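Long-range contacts in endoglucanase (Humicola insolens, PDB 1DYS), which hydrolyses internal beta-1,4-glucosidic linkages in cellulose as a family 6 glycoside hydrolase and so takes part in recycling plant biomass: residues I141-T146 / W186-K192; E194-V200 / A253-R257. All coordinates share one frame; numbering follows the deposited sequence.

Interaction 1 (I141-T146 / W186-K192); sequences IGNMVT and WLGWADK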
loop_
_atom_site.group_PDB
_atom_site.type_symbol
_atom_site.label_atom_id
_atom_site.label_comp_id
_atom_site.label_asym_id
_atom_site.label_seq_id
_atom_site.Cartn_x
_atom_site.Cartn_y
_atom_site.Cartn_z
ATOM N N ILE A 141 20.537 1.673 1.327
ATOM C CA ILE A 141 21.837 2.181 1.860
ATOM C C ILE A 141 21.732 3.526 2.507
ATOM O O ILE A 141 22.363 3.801 3.547
ATOM C CB ILE A 141 22.843 2.108 0.714
ATOM C CG1 ILE A 141 23.135 0.626 0.451
ATOM C CG2 ILE A 141 24.149 2.838 1.056
ATOM C CD1 ILE A 141 24.025 0.428 -0.754
ATOM N N GLY A 142 20.884 4.428 2.009
ATOM C CA GLY A 142 20.654 5.725 2.642
ATOM C C GLY A 142 20.194 5.509 4.085
ATOM O O GLY A 142 20.741 6.090 5.014
ATOM N N ASN A 143 19.185 4.671 4.270
ATOM C CA ASN A 143 18.633 4.374 5.593
ATOM C C ASN A 143 19.675 3.713 6.488
ATOM O O ASN A 143 19.652 3.932 7.712
ATOM C CB ASN A 143 17.380 3.532 5.373
ATOM C CG ASN A 143 16.115 4.288 5.035
ATOM O OD1 ASN A 143 15.522 4.863 5.939
ATOM N ND2 ASN A 143 15.737 4.248 3.766
ATOM N N MET A 144 20.589 2.925 5.933
ATOM C CA MET A 144 21.659 2.306 6.696
ATOM C C MET A 144 22.727 3.301 7.148
ATOM O O MET A 144 23.148 3.208 8.319
ATOM C CB MET A 144 22.369 1.234 5.877
ATOM C CG MET A 144 22.051 -0.205 6.224
ATOM S SD MET A 144 22.439 -1.210 4.782
ATOM C CE MET A 144 20.816 -1.388 4.047
ATOM N N VAL A 145 23.132 4.241 6.314
ATOM C CA VAL A 145 24.123 5.254 6.662
ATOM C C VAL A 145 23.657 6.316 7.639
ATOM O O VAL A 145 24.407 6.800 8.499
ATOM C CB VAL A 145 24.605 6.019 5.398
ATOM C CG1 VAL A 145 25.347 7.311 5.726
ATOM C CG2 VAL A 145 25.471 5.140 4.519
ATOM N N THR A 146 22.466 6.852 7.446
ATOM C CA THR A 146 21.996 7.960 8.272
ATOM C C THR A 146 20.909 7.543 9.241
ATOM O O THR A 146 20.418 8.352 10.030
ATOM C CB THR A 146 21.527 9.092 7.339
ATOM O OG1 THR A 146 20.438 8.569 6.554
ATOM C CG2 THR A 146 22.639 9.538 6.401
ATOM N N TRP A 186 21.135 13.302 -0.171
ATOM C CA TRP A 186 21.179 12.458 1.011
ATOM C C TRP A 186 22.618 12.067 1.339
ATOM O O TRP A 186 23.081 12.271 2.452
ATOM C CB TRP A 186 20.376 11.170 0.709
ATOM C CG TRP A 186 20.017 10.334 1.904
ATOM C CD1 TRP A 186 20.686 10.165 3.085
ATOM C CD2 TRP A 186 18.847 9.482 2.014
ATOM N NE1 TRP A 186 20.009 9.305 3.932
ATOM C CE2 TRP A 186 18.869 8.883 3.276
ATOM C CE3 TRP A 186 17.764 9.208 1.163
ATOM C CZ2 TRP A 186 17.884 8.001 3.728
ATOM C CZ3 TRP A 186 16.792 8.333 1.626
ATOM C CH2 TRP A 186 16.854 7.724 2.876
ATOM N N LEU A 187 23.310 11.465 0.387
ATOM C CA LEU A 187 24.606 10.857 0.601
ATOM C C LEU A 187 25.765 11.499 -0.170
ATOM O O LEU A 187 26.865 10.921 -0.139
ATOM C CB LEU A 187 24.532 9.388 0.164
ATOM C CG LEU A 187 23.492 8.525 0.894
ATOM C CD1 LEU A 187 23.548 7.083 0.407
ATOM C CD2 LEU A 187 23.739 8.630 2.383
ATOM N N GLY A 188 25.468 12.612 -0.799
ATOM C CA GLY A 188 26.465 13.318 -1.614
ATOM C C GLY A 188 27.300 14.321 -0.840
ATOM O O GLY A 188 28.295 14.806 -1.379
ATOM N N TRP A 189 26.894 14.672 0.363
ATOM C CA TRP A 189 27.691 15.578 1.186
ATOM C C TRP A 189 29.075 15.004 1.423
ATOM O O TRP A 189 29.305 13.806 1.417
ATOM C CB TRP A 189 27.049 15.711 2.576
ATOM C CG TRP A 189 25.658 16.256 2.387
ATOM C CD1 TRP A 189 24.494 15.535 2.395
ATOM C CD2 TRP A 189 25.306 17.612 2.125
ATOM N NE1 TRP A 189 23.433 16.389 2.174
ATOM C CE2 TRP A 189 23.904 17.659 2.002
ATOM C CE3 TRP A 189 26.054 18.796 1.970
ATOM C CZ2 TRP A 189 23.217 18.848 1.753
ATOM C CZ3 TRP A 189 25.350 19.965 1.731
ATOM C CH2 TRP A 189 23.954 19.993 1.613
ATOM N N ALA A 190 29.995 15.913 1.732
ATOM C CA ALA A 190 31.363 15.514 2.060
ATOM C C ALA A 190 31.460 14.438 3.118
ATOM O O ALA A 190 32.108 13.412 2.916
ATOM C CB ALA A 190 32.051 16.800 2.553
ATOM N N ASP A 191 30.849 14.629 4.280
ATOM C CA ASP A 191 30.881 13.672 5.377
ATOM C C ASP A 191 30.037 12.423 5.141
ATOM O O ASP A 191 30.009 11.609 6.066
ATOM C CB ASP A 191 30.441 14.347 6.675
ATOM C CG ASP A 191 28.948 14.549 6.831
ATOM O OD1 ASP A 191 28.183 14.574 5.839
ATOM O OD2 ASP A 191 28.509 14.694 8.001
ATOM N N LYS A 192 29.366 12.277 3.997
ATOM C CA LYS A 192 28.583 11.109 3.704
ATOM C C LYS A 192 29.122 10.199 2.615
ATOM O O LYS A 192 28.706 9.040 2.599
ATOM C CB LYS A 192 27.165 11.471 3.203
ATOM C CG LYS A 192 26.310 12.150 4.254
ATOM C CD LYS A 192 25.917 11.137 5.318
ATOM C CE LYS A 192 26.268 11.669 6.697
ATOM N NZ LYS A 192 25.691 13.028 6.892
#
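G142 and L187 bring the two backbones closest, with their CA atoms 6.8 Å apart, and V145 faces K192 further along at 7.9 Å. The indole of W186 lies against the turn that starts at G142. Its six-membered ring takes G142 CA over one face, 4.0 Å from the ring centroid, a CH-pi contact. The absence of a side chain on G142 lets the ring come down on its CA. The indole N-H points in the ring plane at T146 OG1, 2.8 Å from NE1, and the bond is nearly straight at 168°. T146 OG1 sits between its backbone N and carbonyl carbon (chi1 62°), which turns it back toward the helix. There it donates to G142 O from above the carbonyl plane. The edge of the indole is thus tied to the helix. W186 is probably a substrate-binding residue, and its side chain comes within about 4 Å of that of D139, a likely proton donor. The contact is consistent with a ring held beside the active site.

L187 is a knob in a hole formed by I141, G142, V145 and T146. Its CD2 meets V145 CG1 at 3.9 Å and its CD1 lies over G142 CA. K192 lays CD against T146 CG2 and V145 CG1, while NZ forms a salt bridge with D191.

The contact joins helix 140-146, after strand 132-136, to the short helix 184-187, the turn after it and the first turn of helix 190-207, after strand 175-180. I141 packs on V200 and I203 of helix 190-207, and M144 reaches helix 150-169.

Interaction 2 (E194-V200 / A253-R257); sequences EPTAQEV and AMRQR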
loop_
_atom_site.group_PDB
_atom_site.type_symbol
_atom_site.label_atom_id
_atom_site.label_comp_id
_atom_site.label_asym_id
_atom_site.label_seq_id
_atom_site.Cartn_x
_atom_site.Cartn_y
_atom_site.Cartn_z
ATOM N N GLU A 194 32.122 8.719 2.206
ATOM C CA GLU A 194 32.860 7.532 2.682
ATOM C C GLU A 194 31.992 6.558 3.442
ATOM O O GLU A 194 31.983 5.360 3.168
ATOM C CB GLU A 194 34.144 7.868 3.431
ATOM C CG GLU A 194 35.200 8.420 2.475
ATOM C CD GLU A 194 35.719 7.406 1.473
ATOM O OE1 GLU A 194 35.459 6.184 1.610
ATOM O OE2 GLU A 194 36.408 7.869 0.532
ATOM N N PRO A 195 31.131 7.021 4.326
ATOM C CA PRO A 195 30.192 6.165 5.037
ATOM C C PRO A 195 29.354 5.410 4.010
ATOM O O PRO A 195 29.078 4.235 4.239
ATOM C CB PRO A 195 29.317 7.076 5.918
ATOM C CG PRO A 195 30.270 8.233 6.113
ATOM C CD PRO A 195 31.070 8.396 4.821
ATOM N N THR A 196 29.033 6.022 2.865
ATOM C CA THR A 196 28.310 5.302 1.810
ATOM C C THR A 196 29.146 4.215 1.173
ATOM O O THR A 196 28.734 3.065 0.970
ATOM C CB THR A 196 27.839 6.292 0.718
ATOM O OG1 THR A 196 27.003 7.235 1.406
ATOM C CG2 THR A 196 27.038 5.589 -0.354
ATOM N N ALA A 197 30.423 4.508 0.862
ATOM C CA ALA A 197 31.290 3.482 0.300
ATOM C C ALA A 197 31.563 2.330 1.245
ATOM O O ALA A 197 31.706 1.192 0.807
ATOM C CB ALA A 197 32.625 4.108 -0.138
ATOM N N GLN A 198 31.630 2.624 2.546
ATOM C CA GLN A 198 31.870 1.618 3.569
ATOM C C GLN A 198 30.694 0.641 3.620
ATOM O O GLN A 198 30.853 -0.571 3.738
ATOM C CB GLN A 198 32.091 2.277 4.943
ATOM C CG GLN A 198 32.375 1.234 6.042
ATOM C CD GLN A 198 33.658 0.499 5.641
ATOM O OE1 GLN A 198 34.675 1.184 5.510
ATOM N NE2 GLN A 198 33.616 -0.806 5.414
ATOM N N GLU A 199 29.488 1.226 3.531
ATOM C CA GLU A 199 28.277 0.393 3.515
ATOM C C GLU A 199 28.271 -0.559 2.343
ATOM O O GLU A 199 27.938 -1.747 2.498
ATOM C CB GLU A 199 27.037 1.278 3.515
ATOM C CG GLU A 199 25.855 0.755 4.306
ATOM C CD GLU A 199 26.174 -0.007 5.570
ATOM O OE1 GLU A 199 27.092 0.329 6.334
ATOM O OE2 GLU A 199 25.434 -1.005 5.801
ATOM N N VAL A 200 28.600 -0.083 1.137
ATOM C CA VAL A 200 28.701 -0.940 -0.033
ATOM C C VAL A 200 29.789 -1.992 0.169
ATOM O O VAL A 200 29.581 -3.144 -0.186
ATOM C CB VAL A 200 28.972 -0.048 -1.265
ATOM C CG1 VAL A 200 29.293 -0.869 -2.482
ATOM C CG2 VAL A 200 27.778 0.884 -1.512
ATOM N N ALA A 253 35.410 7.582 -4.591
ATOM C CA ALA A 253 35.501 6.957 -3.295
ATOM C C ALA A 253 35.573 5.439 -3.465
ATOM O O ALA A 253 36.367 4.798 -2.779
ATOM C CB ALA A 253 34.338 7.293 -2.377
ATOM N N MET A 254 34.760 4.869 -4.348
ATOM C CA MET A 254 34.780 3.440 -4.598
ATOM C C MET A 254 36.083 2.941 -5.194
ATOM O O MET A 254 36.579 1.864 -4.889
ATOM C CB MET A 254 33.631 3.066 -5.555
ATOM C CG MET A 254 32.277 3.400 -4.938
ATOM S SD MET A 254 31.776 2.324 -3.558
ATOM C CE MET A 254 30.237 3.176 -3.149
ATOM N N ARG A 255 36.579 3.703 -6.161
ATOM C CA ARG A 255 37.804 3.381 -6.883
ATOM C C ARG A 255 39.004 3.186 -5.985
ATOM O O ARG A 255 39.793 2.251 -6.113
ATOM C CB ARG A 255 38.024 4.555 -7.856
ATOM C CG ARG A 255 39.370 4.465 -8.554
ATOM C CD ARG A 255 39.439 5.487 -9.665
ATOM N NE ARG A 255 38.357 5.315 -10.632
ATOM C CZ ARG A 255 37.407 6.202 -10.861
ATOM N NH1 ARG A 255 37.373 7.330 -10.152
ATOM N NH2 ARG A 255 36.452 6.010 -11.746
ATOM N N GLN A 256 39.150 4.049 -4.979
ATOM C CA GLN A 256 40.187 4.049 -3.987
ATOM C C GLN A 256 40.099 2.868 -3.027
ATOM O O GLN A 256 41.042 2.580 -2.280
ATOM C CB GLN A 256 40.126 5.316 -3.124
ATOM C CG GLN A 256 40.779 6.531 -3.734
ATOM C CD GLN A 256 42.027 6.174 -4.530
ATOM O OE1 GLN A 256 42.088 6.458 -5.722
ATOM N NE2 GLN A 256 42.967 5.502 -3.883
ATOM N N ARG A 257 38.934 2.223 -2.984
ATOM C CA ARG A 257 38.738 1.056 -2.138
ATOM C C ARG A 257 38.685 -0.179 -3.039
ATOM O O ARG A 257 38.410 -1.315 -2.650
ATOM C CB ARG A 257 37.498 1.151 -1.265
ATOM C CG ARG A 257 37.414 2.348 -0.318
ATOM C CD ARG A 257 35.962 2.485 0.133
ATOM N NE ARG A 257 35.728 3.347 1.264
ATOM C CZ ARG A 257 35.432 2.993 2.513
ATOM N NH1 ARG A 257 35.371 1.732 2.903
ATOM N NH2 ARG A 257 35.219 3.973 3.384
HETATM O O HOH W 1 37.867 5.721 -0.826
HETATM O O HOH W 2 34.737 4.388 6.218
#
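A197 and M254 mark the nearest approach of the two segments, with their CA atoms 6.0 Å apart. The small A197 leaves a hollow on helix 190-207, and larger side chains from the other segment fill it. M254 bends at chi2 (-71°), which carries its methyl group across to helix 190-207. CE rests 3.6 Å from A197 CA and also touches V200 CG2, while SD lies against A197 CB. A253 is a smaller bump beside it, with its CB facing A197 CB at 4.3 Å.

R257 closes the outer side of the hollow. Its chain is extended from CG to NE, and the guanidinium lies with one face over the A197-Q198 backbone and A197 CB. NE and NH2 both grip E194 OE1 in a side-on salt bridge, NH2 at 2.8 Å, and the carboxylate and guanidinium planes are nearly coplanar, 22° apart. NH1 gives an almost straight bond (177°) to Q198 OE1, 2.8 Å away, and approaches from above the amide plane. One water joins NH2 to Q198 OE1. Another links E194 OE2 to A253 O, so both carboxylate oxygens are tied to the second segment. A leucine in place of R257 would probably leave the E194 charge without its mate and Q198 OE1 without its direct donor.

The contact joins helix 190-207 to the last turn of helix 243-255 and the loop after it, which carries R257. These helices follow strands 175-180 and 215-218, neighbours in the parallel sheet, and pack side by side on its outside, as in the distorted beta/alpha barrel of family 6. V200 and M254 both lean on F216 of strand 215-218. P195 and T196 touch V145 of helix 140-146, and E199, pointing away from 253-257, reaches M144.

How the interactions relate
Both contacts use helix 190-207. Interaction 1 uses helix 184-187, the turn after it and the start of helix 190-207, and interaction 2 takes the next two turns. They touch each other where L187 CB meets T196 OG1. Helix 190-207 is therefore packed between helix 140-146 and helix 243-255. Interaction 1 is partly buried and lies beside the active site, with an aromatic ring, a glycine and an indole-to-hydroxyl bond. Interaction 2 lies further from the catalytic residues. It has a buried apolar part of alanine, methionine and valine, and an outer edge where a salt bridge, an amide and two waters take over.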